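Local atomic coordinates of cytosolic acyl coenzyme A thioester hydrolase (Mus musculus, PDB entry 2V1O), a protein that hydrolyses fatty acyl-CoAs, preferentially palmitoyl-CoA, to free fatty acids and coenzyme A, and is represented here by its N-terminal hotdog domain. Residues 48-53 / 104-109; 78-83 / 117-122; 65-70 / 91-96. All coordinates share one frame; numbering follows the deposited sequence.

Interaction 1: residues 48-53 / 104-109. With COA (coenzyme A), chain G.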
loop_
_atom_site.group_PDB
_atom_site.type_symbol
_atom_site.label_atom_id
_atom_site.label_comp_id
_atom_site.label_asym_id
_atom_site.label_seq_id
_atom_site.Cartn_x
_atom_site.Cartn_y
_atom_site.Cartn_z
ATOM N N ALA A 48 -1.994 3.882 23.247
ATOM C CA ALA A 48 -3.363 4.367 23.316
ATOM C C ALA A 48 -4.224 3.659 22.269
ATOM O O ALA A 48 -3.847 3.605 21.100
ATOM C CB ALA A 48 -3.387 5.866 23.101
ATOM N N ALA A 49 -5.364 3.114 22.701
ATOM C CA ALA A 49 -6.340 2.475 21.802
ATOM C C ALA A 49 -7.563 3.373 21.587
ATOM O O ALA A 49 -8.066 3.968 22.542
ATOM C CB ALA A 49 -6.778 1.136 22.375
ATOM N N LEU A 50 -8.055 3.456 20.348
ATOM C CA LEU A 50 -9.260 4.251 20.078
ATOM C C LEU A 50 -10.484 3.618 20.722
ATOM O O LEU A 50 -10.851 2.487 20.397
ATOM C CB LEU A 50 -9.498 4.443 18.570
ATOM C CG LEU A 50 -10.723 5.298 18.204
ATOM C CD1 LEU A 50 -10.524 6.750 18.626
ATOM C CD2 LEU A 50 -11.022 5.218 16.727
ATOM N N ALA A 51 -11.110 4.360 21.629
ATOM C CA ALA A 51 -12.339 3.900 22.278
ATOM C C ALA A 51 -13.611 4.466 21.638
ATOM O O ALA A 51 -14.638 3.785 21.585
ATOM C CB ALA A 51 -12.304 4.207 23.780
ATOM N N ARG A 52 -13.551 5.702 21.149
ATOM C CA ARG A 52 -14.757 6.384 20.693
ATOM C C ARG A 52 -14.443 7.476 19.681
ATOM O O ARG A 52 -13.442 8.189 19.804
ATOM C CB ARG A 52 -15.470 7.007 21.907
ATOM C CG ARG A 52 -16.814 7.688 21.647
ATOM C CD ARG A 52 -17.351 8.156 22.996
ATOM N NE ARG A 52 -18.573 8.952 22.953
ATOM C CZ ARG A 52 -19.799 8.471 23.158
ATOM N NH1 ARG A 52 -19.990 7.171 23.361
ATOM N NH2 ARG A 52 -20.847 9.292 23.144
ATOM N N VAL A 53 -15.307 7.577 18.681
ATOM C CA VAL A 53 -15.322 8.711 17.760
ATOM C C VAL A 53 -16.635 9.456 17.970
ATOM O O VAL A 53 -17.717 8.866 17.883
ATOM C CB VAL A 53 -15.220 8.252 16.292
ATOM C CG1 VAL A 53 -15.246 9.460 15.347
ATOM C CG2 VAL A 53 -13.957 7.418 16.087
ATOM N N ALA A 104 -13.052 16.656 14.308
ATOM C CA ALA A 104 -13.462 15.415 14.961
ATOM C C ALA A 104 -12.935 15.379 16.391
ATOM O O ALA A 104 -11.913 15.993 16.695
ATOM C CB ALA A 104 -12.965 14.195 14.171
ATOM N N THR A 105 -13.652 14.680 17.266
ATOM C CA THR A 105 -13.189 14.453 18.622
ATOM C C THR A 105 -13.120 12.944 18.859
ATOM O O THR A 105 -14.037 12.200 18.495
ATOM C CB THR A 105 -14.086 15.150 19.664
ATOM O OG1 THR A 105 -14.023 16.567 19.471
ATOM C CG2 THR A 105 -13.639 14.825 21.102
ATOM N N LEU A 106 -12.020 12.514 19.463
ATOM C CA LEU A 106 -11.761 11.104 19.697
ATOM C C LEU A 106 -11.422 10.867 21.158
ATOM O O LEU A 106 -10.836 11.729 21.808
ATOM C CB LEU A 106 -10.572 10.648 18.851
ATOM C CG LEU A 106 -10.457 11.071 17.380
ATOM C CD1 LEU A 106 -9.032 10.848 16.877
ATOM C CD2 LEU A 106 -11.446 10.315 16.534
ATOM N N TRP A 107 -11.750 9.670 21.643
ATOM C CA TRP A 107 -11.353 9.231 22.971
ATOM C C TRP A 107 -10.468 8.007 22.869
ATOM O O TRP A 107 -10.797 7.045 22.158
ATOM C CB TRP A 107 -12.582 8.915 23.834
ATOM C CG TRP A 107 -13.400 10.125 24.137
ATOM C CD1 TRP A 107 -14.374 10.672 23.352
ATOM C CD2 TRP A 107 -13.322 10.942 25.316
ATOM N NE1 TRP A 107 -14.912 11.778 23.967
ATOM C CE2 TRP A 107 -14.280 11.970 25.171
ATOM C CE3 TRP A 107 -12.530 10.907 26.475
ATOM C CZ2 TRP A 107 -14.477 12.960 26.148
ATOM C CZ3 TRP A 107 -12.727 11.892 27.450
ATOM C CH2 TRP A 107 -13.693 12.905 27.273
ATOM N N TYR A 108 -9.347 8.065 23.586
ATOM C CA TYR A 108 -8.379 6.981 23.664
ATOM C C TYR A 108 -8.233 6.496 25.099
ATOM O O TYR A 108 -8.432 7.255 26.038
ATOM C CB TYR A 108 -7.015 7.454 23.155
ATOM C CG TYR A 108 -6.981 7.655 21.663
ATOM C CD1 TYR A 108 -6.560 6.622 20.816
ATOM C CD2 TYR A 108 -7.381 8.865 21.089
ATOM C CE1 TYR A 108 -6.541 6.785 19.437
ATOM C CE2 TYR A 108 -7.362 9.037 19.690
ATOM C CZ TYR A 108 -6.942 7.991 18.882
ATOM O OH TYR A 108 -6.908 8.136 17.510
ATOM N N VAL A 109 -7.866 5.233 25.238
ATOM C CA VAL A 109 -7.592 4.617 26.526
ATOM C C VAL A 109 -6.222 3.919 26.431
ATOM O O VAL A 109 -5.997 3.137 25.510
ATOM C CB VAL A 109 -8.708 3.604 26.904
ATOM C CG1 VAL A 109 -8.384 2.887 28.208
ATOM C CG2 VAL A 109 -10.087 4.303 26.987
HETATM N N1A COA G . -15.488 5.861 24.986
HETATM C C2A COA G . -14.819 6.658 25.886
HETATM N N3A COA G . -14.267 6.093 27.012
HETATM C C4A COA G . -14.386 4.755 27.219
HETATM C C5A COA G . -15.049 3.929 26.321
HETATM C C6A COA G . -15.605 4.496 25.187
HETATM N N6A COA G . -16.270 3.751 24.307
HETATM N N7A COA G . -14.999 2.659 26.797
HETATM C C8A COA G . -14.324 2.671 27.967
HETATM N N9A COA G . -13.944 3.959 28.233
HETATM C C1B COA G . -13.066 4.438 29.300
HETATM C C2B COA G . -13.780 4.483 30.643
HETATM O O2B COA G . -14.587 5.634 30.750
HETATM C C3B COA G . -12.597 4.431 31.598
HETATM O O3B COA G . -12.038 5.712 31.828
HETATM P P3B COA G . -12.298 6.516 33.203
HETATM O O7A COA G . -13.741 6.903 33.223
HETATM O O8A COA G . -11.989 5.595 34.359
HETATM O O9A COA G . -11.417 7.739 33.216
HETATM C C4B COA G . -11.564 3.603 30.834
HETATM O O4B COA G . -11.986 3.555 29.484
HETATM C C5B COA G . -11.406 2.190 31.385
HETATM O O5B COA G . -12.663 1.578 31.571
HETATM P P1A COA G . -12.712 0.023 31.956
HETATM O O1A COA G . -11.620 -0.277 32.945
HETATM O O2A COA G . -14.102 -0.294 32.462
HETATM O O3A COA G . -12.409 -0.787 30.598
HETATM P P2A COA G . -13.519 -1.270 29.544
HETATM O O4A COA G . -14.655 -0.285 29.415
HETATM O O5A COA G . -13.995 -2.673 29.845
HETATM O O6A COA G . -12.654 -1.323 28.195
HETATM C CBP COA G . -11.496 -0.447 26.282
HETATM C CCP COA G . -12.250 -0.116 27.570
HETATM C CDP COA G . -11.329 0.840 25.466
HETATM C CEP COA G . -10.114 -0.954 26.697
HETATM C CAP COA G . -12.286 -1.509 25.505
HETATM O OAP COA G . -13.590 -1.055 25.196
HETATM C C9P COA G . -11.592 -1.950 24.239
HETATM O O9P COA G . -10.494 -2.809 24.319
HETATM N N8P COA G . -12.076 -1.491 23.093
HETATM C C7P COA G . -11.388 -1.684 21.828
HETATM C C6P COA G . -10.236 -0.695 21.651
HETATM C C5P COA G . -9.589 -0.924 20.304
HETATM O O5P COA G . -8.904 -1.946 20.123
HETATM N N4P COA G . -9.803 0.010 19.374
HETATM C C3P COA G . -9.672 -0.234 17.939
HETATM C C2P COA G . -10.667 -1.282 17.391
HETATM S S1P COA G . -10.269 -1.517 15.645
#
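Leu50 lays one methyl over a face of the Tyr108 ring: CD1 sits 4.1 Å from the ring centroid, 21° off the normal and displaced toward the rim, a CH-pi contact. The same CD1 also meets CB of Leu106. Ala48 CB approaches the tyrosine ring obliquely, and the phenol OH is hydrogen-bonded to Glu27 of helix 19-38. The Trp107 indole, on the other face of the sheet, is met obliquely by Arg52 CD, 3.9 Å from Trp107 CD1, and by the adenine of coenzyme A. Arg52 and Trp107 run side by side in the same direction, with the guanidinium and indole planes 73° apart; the guanidinium has salt bridges to Glu54 and Glu146 of its own chain and to Asp57 of the second subunit.

The two strands are antiparallel neighbours in the hotdog sheet, which wraps helix 19-38, and a classic beta bulge breaks their register. The bulge sets two residues, Ala51 and Arg52, opposite Trp107, whose carbonyl O accepts from Ala51 N at 2.8 Å and from Arg52 N at 3.2 Å. Before the bulge, Ala49 and Val109 exchange two backbone bonds; beyond it, Trp107 N donates to Arg52 O.

Coenzyme A runs beside the bulge. Its N4P donates to Leu50 O over 2.9 Å, nearly straight at 169°. Arg52 CB lies 3.3 Å from adenine N1A, while Val109 CG2 touches the ribose oxygen O4B at 3.2 Å.

Interaction 2: residues 78-83 / 117-122. With COA (coenzyme A), chain G.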
loop_
_atom_site.group_PDB
_atom_site.type_symbol
_atom_site.label_atom_id
_atom_site.label_comp_id
_atom_site.label_asym_id
_atom_site.label_seq_id
_atom_site.Cartn_x
_atom_site.Cartn_y
_atom_site.Cartn_z
ATOM N N SER A 78 -9.258 12.198 31.658
ATOM C CA SER A 78 -9.921 11.643 32.831
ATOM C C SER A 78 -8.918 10.705 33.505
ATOM O O SER A 78 -7.731 10.707 33.143
ATOM C CB SER A 78 -11.202 10.904 32.432
ATOM O OG SER A 78 -10.910 9.736 31.670
ATOM N N LYS A 79 -9.373 9.906 34.472
ATOM C CA LYS A 79 -8.460 9.002 35.175
ATOM C C LYS A 79 -7.779 8.007 34.225
ATOM O O LYS A 79 -6.578 7.758 34.349
ATOM C CB LYS A 79 -9.165 8.260 36.317
ATOM C CG LYS A 79 -8.194 7.450 37.182
ATOM C CD LYS A 79 -8.809 6.943 38.472
ATOM C CE LYS A 79 -7.817 6.054 39.211
ATOM N NZ LYS A 79 -8.329 5.633 40.552
ATOM N N HIS A 80 -8.548 7.467 33.279
ATOM C CA HIS A 80 -8.069 6.423 32.368
ATOM C C HIS A 80 -8.344 6.687 30.888
ATOM O O HIS A 80 -8.297 5.757 30.076
ATOM C CB HIS A 80 -8.676 5.066 32.740
ATOM C CG HIS A 80 -8.529 4.706 34.183
ATOM N ND1 HIS A 80 -7.352 4.231 34.717
ATOM C CD2 HIS A 80 -9.418 4.747 35.203
ATOM C CE1 HIS A 80 -7.522 3.991 36.006
ATOM N NE2 HIS A 80 -8.766 4.296 36.325
ATOM N N SER A 81 -8.616 7.938 30.521
ATOM C CA SER A 81 -8.909 8.242 29.116
ATOM C C SER A 81 -8.436 9.635 28.680
ATOM O O SER A 81 -8.205 10.519 29.513
ATOM C CB SER A 81 -10.399 8.015 28.782
ATOM O OG SER A 81 -11.207 9.138 29.103
ATOM N N VAL A 82 -8.300 9.799 27.364
ATOM C CA VAL A 82 -7.775 11.016 26.743
ATOM C C VAL A 82 -8.747 11.482 25.668
ATOM O O VAL A 82 -9.130 10.700 24.793
ATOM C CB VAL A 82 -6.399 10.746 26.057
ATOM C CG1 VAL A 82 -5.822 12.038 25.404
ATOM C CG2 VAL A 82 -5.404 10.128 27.041
ATOM N N GLU A 83 -9.141 12.752 25.730
ATOM C CA GLU A 83 -9.952 13.345 24.677
ATOM C C GLU A 83 -9.041 14.123 23.731
ATOM O O GLU A 83 -8.218 14.931 24.176
ATOM C CB GLU A 83 -11.026 14.265 25.263
ATOM C CG GLU A 83 -12.003 14.798 24.227
ATOM C CD GLU A 83 -12.779 16.011 24.721
ATOM O OE1 GLU A 83 -12.143 16.953 25.239
ATOM O OE2 GLU A 83 -14.023 16.013 24.595
ATOM N N ASP A 117 -4.594 -5.861 27.607
ATOM C CA ASP A 117 -5.855 -5.200 27.954
ATOM C C ASP A 117 -5.873 -4.556 29.350
ATOM O O ASP A 117 -6.943 -4.230 29.866
ATOM C CB ASP A 117 -7.057 -6.143 27.753
ATOM C CG ASP A 117 -7.309 -6.481 26.285
ATOM O OD1 ASP A 117 -7.042 -5.631 25.408
ATOM O OD2 ASP A 117 -7.790 -7.603 26.010
ATOM N N LYS A 118 -4.695 -4.362 29.948
ATOM C CA LYS A 118 -4.594 -3.618 31.205
ATOM C C LYS A 118 -4.710 -2.126 30.933
ATOM O O LYS A 118 -3.857 -1.540 30.268
ATOM C CB LYS A 118 -3.286 -3.897 31.951
ATOM C CG LYS A 118 -3.236 -3.231 33.324
ATOM C CD LYS A 118 -1.837 -3.232 33.921
ATOM C CE LYS A 118 -1.845 -2.649 35.328
ATOM N NZ LYS A 118 -0.474 -2.592 35.907
ATOM N N VAL A 119 -5.768 -1.530 31.472
ATOM C CA VAL A 119 -6.033 -0.097 31.342
ATOM C C VAL A 119 -5.183 0.662 32.364
ATOM O O VAL A 119 -5.156 0.309 33.559
ATOM C CB VAL A 119 -7.537 0.198 31.571
ATOM C CG1 VAL A 119 -7.801 1.704 31.703
ATOM C CG2 VAL A 119 -8.382 -0.411 30.458
ATOM N N LEU A 120 -4.495 1.698 31.898
ATOM C CA LEU A 120 -3.596 2.460 32.758
ATOM C C LEU A 120 -4.133 3.845 33.094
ATOM O O LEU A 120 -5.009 4.372 32.402
ATOM C CB LEU A 120 -2.212 2.582 32.115
ATOM C CG LEU A 120 -1.500 1.268 31.775
ATOM C CD1 LEU A 120 -0.184 1.575 31.128
ATOM C CD2 LEU A 120 -1.304 0.402 33.021
ATOM N N GLU A 121 -3.605 4.417 34.173
ATOM C CA GLU A 121 -3.909 5.789 34.552
ATOM C C GLU A 121 -3.225 6.768 33.597
ATOM O O GLU A 121 -2.052 6.596 33.230
ATOM C CB GLU A 121 -3.488 6.056 36.001
ATOM C CG GLU A 121 -4.361 5.326 37.023
ATOM C CD GLU A 121 -3.916 5.519 38.470
ATOM O OE1 GLU A 121 -2.901 6.209 38.719
ATOM O OE2 GLU A 121 -4.590 4.968 39.366
ATOM N N VAL A 122 -3.979 7.783 33.188
ATOM C CA VAL A 122 -3.496 8.817 32.273
ATOM C C VAL A 122 -2.892 9.975 33.090
ATOM O O VAL A 122 -3.504 10.427 34.054
ATOM C CB VAL A 122 -4.655 9.350 31.396
ATOM C CG1 VAL A 122 -4.217 10.552 30.577
ATOM C CG2 VAL A 122 -5.178 8.255 30.464
HETATM N N1A COA G . -15.488 5.861 24.986
HETATM C C2A COA G . -14.819 6.658 25.886
HETATM N N3A COA G . -14.267 6.093 27.012
HETATM C C4A COA G . -14.386 4.755 27.219
HETATM C C5A COA G . -15.049 3.929 26.321
HETATM C C6A COA G . -15.605 4.496 25.187
HETATM N N6A COA G . -16.270 3.751 24.307
HETATM N N7A COA G . -14.999 2.659 26.797
HETATM C C8A COA G . -14.324 2.671 27.967
HETATM N N9A COA G . -13.944 3.959 28.233
HETATM C C1B COA G . -13.066 4.438 29.300
HETATM C C2B COA G . -13.780 4.483 30.643
HETATM O O2B COA G . -14.587 5.634 30.750
HETATM C C3B COA G . -12.597 4.431 31.598
HETATM O O3B COA G . -12.038 5.712 31.828
HETATM P P3B COA G . -12.298 6.516 33.203
HETATM O O7A COA G . -13.741 6.903 33.223
HETATM O O8A COA G . -11.989 5.595 34.359
HETATM O O9A COA G . -11.417 7.739 33.216
HETATM C C4B COA G . -11.564 3.603 30.834
HETATM O O4B COA G . -11.986 3.555 29.484
HETATM C C5B COA G . -11.406 2.190 31.385
HETATM O O5B COA G . -12.663 1.578 31.571
HETATM P P1A COA G . -12.712 0.023 31.956
HETATM O O1A COA G . -11.620 -0.277 32.945
HETATM O O2A COA G . -14.102 -0.294 32.462
HETATM O O3A COA G . -12.409 -0.787 30.598
HETATM P P2A COA G . -13.519 -1.270 29.544
HETATM O O4A COA G . -14.655 -0.285 29.415
HETATM O O5A COA G . -13.995 -2.673 29.845
HETATM O O6A COA G . -12.654 -1.323 28.195
HETATM C CBP COA G . -11.496 -0.447 26.282
HETATM C CCP COA G . -12.250 -0.116 27.570
HETATM C CDP COA G . -11.329 0.840 25.466
HETATM C CEP COA G . -10.114 -0.954 26.697
HETATM C CAP COA G . -12.286 -1.509 25.505
HETATM O OAP COA G . -13.590 -1.055 25.196
HETATM C C9P COA G . -11.592 -1.950 24.239
HETATM O O9P COA G . -10.494 -2.809 24.319
HETATM N N8P COA G . -12.076 -1.491 23.093
HETATM C C7P COA G . -11.388 -1.684 21.828
HETATM C C6P COA G . -10.236 -0.695 21.651
HETATM C C5P COA G . -9.589 -0.924 20.304
HETATM O O5P COA G . -8.904 -1.946 20.123
HETATM N N4P COA G . -9.803 0.010 19.374
HETATM C C3P COA G . -9.672 -0.234 17.939
HETATM C C2P COA G . -10.667 -1.282 17.391
HETATM S S1P COA G . -10.269 -1.517 15.645
HETATM O O HOH W 1 -5.119 9.226 36.133
#
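Lys79 O and Val122 N form the main polar link between segment 78-83, a turn leading into strand 82-91, and the 117-122 segment, a hydrogen bond of 2.8 Å that is nearly straight at 171°. One water donates to this same carbonyl and to Val122 O, so Lys79 O has two donors. A weak hydrogen bond runs from His80 ND1 to Leu120 O, 3.3 Å away at the edge of the imidazole and near its plane. Among charged groups, Lys79 and Glu121 lie side by side with extended chains pointing the same way; their salt bridge is long, Lys79 NZ to Glu121 OE2 4.0 Å.

Apolar contact centres on two valines. Val122 sends CG1 (chi1 172°, anti to the backbone N) to Val82 CG2 at 3.8 Å, and its CG2 packs on the backbone at His80 and Ser81. Val119 CG1 presses on His80 CB at 3.6 Å and also borders the coenzyme A ribose.

Polar contacts to the ligand come from the turn: Ser78 OG donates to the 3'-phosphate oxygen O9A over 2.6 Å, and His80 N reaches the same oxygen at 2.9 Å. One phosphate oxygen thus receives two donors from the same turn.

The turn closes the beta hairpin of strands 67-77 and 82-91. Segment 117-122 belongs to the connection between strand 98-112 and helix 130-146; Val122 also touches Thr77 and helix 19-38 at His37 and Cys38.

Interaction 3: residues 65-70 / 91-96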
loop_
_atom_site.group_PDB
_atom_site.type_symbol
_atom_site.label_atom_id
_atom_site.label_comp_id
_atom_site.label_asym_id
_atom_site.label_seq_id
_atom_site.Cartn_x
_atom_site.Cartn_y
_atom_site.Cartn_z
ATOM N N GLY A 65 -4.511 15.649 -5.375
ATOM C CA GLY A 65 -3.502 16.672 -5.596
ATOM C C GLY A 65 -3.536 17.786 -4.567
ATOM O O GLY A 65 -2.602 18.574 -4.478
ATOM N N GLU A 66 -4.624 17.864 -3.805
ATOM C CA GLU A 66 -4.688 18.791 -2.668
ATOM C C GLU A 66 -3.954 18.185 -1.473
ATOM O O GLU A 66 -3.770 16.963 -1.407
ATOM C CB GLU A 66 -6.138 19.166 -2.338
ATOM C CG GLU A 66 -6.794 19.924 -3.489
ATOM C CD GLU A 66 -8.221 20.369 -3.222
ATOM O OE1 GLU A 66 -8.940 19.720 -2.427
ATOM O OE2 GLU A 66 -8.626 21.379 -3.839
ATOM N N VAL A 67 -3.510 19.046 -0.559
ATOM C CA VAL A 67 -2.756 18.613 0.611
ATOM C C VAL A 67 -3.688 18.611 1.813
ATOM O O VAL A 67 -4.284 19.638 2.149
ATOM C CB VAL A 67 -1.538 19.525 0.913
ATOM C CG1 VAL A 67 -0.892 19.129 2.253
ATOM C CG2 VAL A 67 -0.512 19.482 -0.232
ATOM N N ALA A 68 -3.811 17.445 2.436
ATOM C CA ALA A 68 -4.542 17.293 3.687
ATOM C C ALA A 68 -3.631 17.682 4.852
ATOM O O ALA A 68 -2.549 17.117 5.013
ATOM C CB ALA A 68 -5.005 15.866 3.834
ATOM N N HIS A 69 -4.058 18.665 5.633
ATOM C CA HIS A 69 -3.347 19.084 6.842
ATOM C C HIS A 69 -4.123 18.560 8.038
ATOM O O HIS A 69 -5.293 18.876 8.181
ATOM C CB HIS A 69 -3.292 20.612 6.937
ATOM C CG HIS A 69 -2.313 21.259 6.005
ATOM N ND1 HIS A 69 -2.582 21.476 4.669
ATOM C CD2 HIS A 69 -1.088 21.790 6.231
ATOM C CE1 HIS A 69 -1.551 22.082 4.109
ATOM N NE2 HIS A 69 -0.635 22.290 5.036
ATOM N N VAL A 70 -3.476 17.767 8.891
ATOM C CA VAL A 70 -4.141 17.192 10.070
ATOM C C VAL A 70 -3.428 17.636 11.346
ATOM O O VAL A 70 -2.210 17.468 11.489
ATOM C CB VAL A 70 -4.232 15.640 9.988
ATOM C CG1 VAL A 70 -4.929 15.075 11.228
ATOM C CG2 VAL A 70 -4.972 15.212 8.736
ATOM N N GLU A 91 -5.614 22.005 1.483
ATOM C CA GLU A 91 -4.885 23.092 0.866
ATOM C C GLU A 91 -4.647 22.755 -0.587
ATOM O O GLU A 91 -4.036 21.730 -0.917
ATOM C CB GLU A 91 -3.539 23.344 1.554
ATOM C CG GLU A 91 -2.804 24.542 0.972
ATOM C CD GLU A 91 -1.339 24.633 1.386
ATOM O OE1 GLU A 91 -0.785 23.663 1.942
ATOM O OE2 GLU A 91 -0.738 25.686 1.123
ATOM N N ASN A 92 -5.149 23.615 -1.453
ATOM C CA ASN A 92 -4.852 23.500 -2.855
ATOM C C ASN A 92 -3.600 24.323 -3.112
ATOM O O ASN A 92 -3.625 25.555 -3.025
ATOM C CB ASN A 92 -6.041 23.955 -3.707
ATOM C CG ASN A 92 -5.820 23.717 -5.186
ATOM O OD1 ASN A 92 -4.841 24.181 -5.758
ATOM N ND2 ASN A 92 -6.733 22.986 -5.813
ATOM N N ILE A 93 -2.496 23.634 -3.397
ATOM C CA ILE A 93 -1.195 24.297 -3.558
ATOM C C ILE A 93 -0.968 24.938 -4.940
ATOM O O ILE A 93 0.051 25.597 -5.169
ATOM C CB ILE A 93 -0.012 23.380 -3.144
ATOM C CG1 ILE A 93 0.006 22.092 -3.977
ATOM C CG2 ILE A 93 -0.078 23.081 -1.621
ATOM C CD1 ILE A 93 1.135 21.131 -3.598
ATOM N N LEU A 94 -1.912 24.724 -5.856
ATOM C CA LEU A 94 -1.921 25.438 -7.136
ATOM C C LEU A 94 -2.615 26.797 -7.020
ATOM O O LEU A 94 -2.136 27.784 -7.580
ATOM C CB LEU A 94 -2.581 24.610 -8.251
ATOM C CG LEU A 94 -2.117 23.182 -8.551
ATOM C CD1 LEU A 94 -2.730 22.730 -9.879
ATOM C CD2 LEU A 94 -0.602 23.053 -8.592
ATOM N N THR A 95 -3.737 26.841 -6.296
ATOM C CA THR A 95 -4.529 28.069 -6.152
ATOM C C THR A 95 -4.235 28.822 -4.854
ATOM O O THR A 95 -4.449 30.033 -4.773
ATOM C CB THR A 95 -6.059 27.798 -6.219
ATOM O OG1 THR A 95 -6.442 26.959 -5.127
ATOM C CG2 THR A 95 -6.448 27.124 -7.527
ATOM N N GLY A 96 -3.756 28.100 -3.843
ATOM C CA GLY A 96 -3.561 28.659 -2.506
ATOM C C GLY A 96 -4.770 28.522 -1.587
ATOM O O GLY A 96 -4.665 28.791 -0.387
HETATM O O HOH W 2 -3.316 21.237 -4.754
#
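Val67 and Glu91 form an antiparallel hydrogen-bonded pair at the end of neighbouring strands of the hotdog sheet. Val67 N donates to Glu91 O, and Glu91 N returns a bond to Val67 O, both 2.8 Å long. Next to this pair, Val67 CG2 meets Ile93 CG2 at 3.9 Å, the two side chains crossing at about a right angle.

Glu66 and Asn92 add a side-chain bond: Asn92 ND2 donates to the anti lone pair of Glu66 OE2 at 3.2 Å. That oxygen lies near the amide plane of Asn92, which is turned 81° from the carboxylate. Glu66 OE1 accepts from Cys63 N, so both oxygens of this carboxylate have a partner. Glu91 reaches beyond its own chain to form a salt bridge with Arg36 of the third subunit, and Ile93 packs on Thr35 there. A water bridges Gly65 O to Ile93 N.

In the connection to strand 98-112, Asn92 OD1 accepts from two backbone amides, Leu94 N in an Asx turn and Thr95 N in the wider Asx motif. They reach it from opposite faces of its plane, Leu94 N at 3.0 Å and Thr95 N at 2.9 Å from Asn92 OD1.

Interactions 1 and 2 adjoin, their centres 11 Å apart, and form two parts of one coenzyme A site: the bulged strand pair lies beside the adenine and pantetheine arm, the 78-81 turn beside the 3'-phosphate. They touch directly where Tyr108 O and Val82 N, 2.9 Å apart, probably hydrogen-bond, and where Trp107 CE3 lies 3.4 Å from Ser81 OG. Interaction 3 belongs to the same sheet but to its far end, with centres 27 Å from interaction 1 and 36 Å from interaction 2. There the side chain of Glu66 is about 12 Å from that of active-site Asn12 and about 9 Å from another bound coenzyme A.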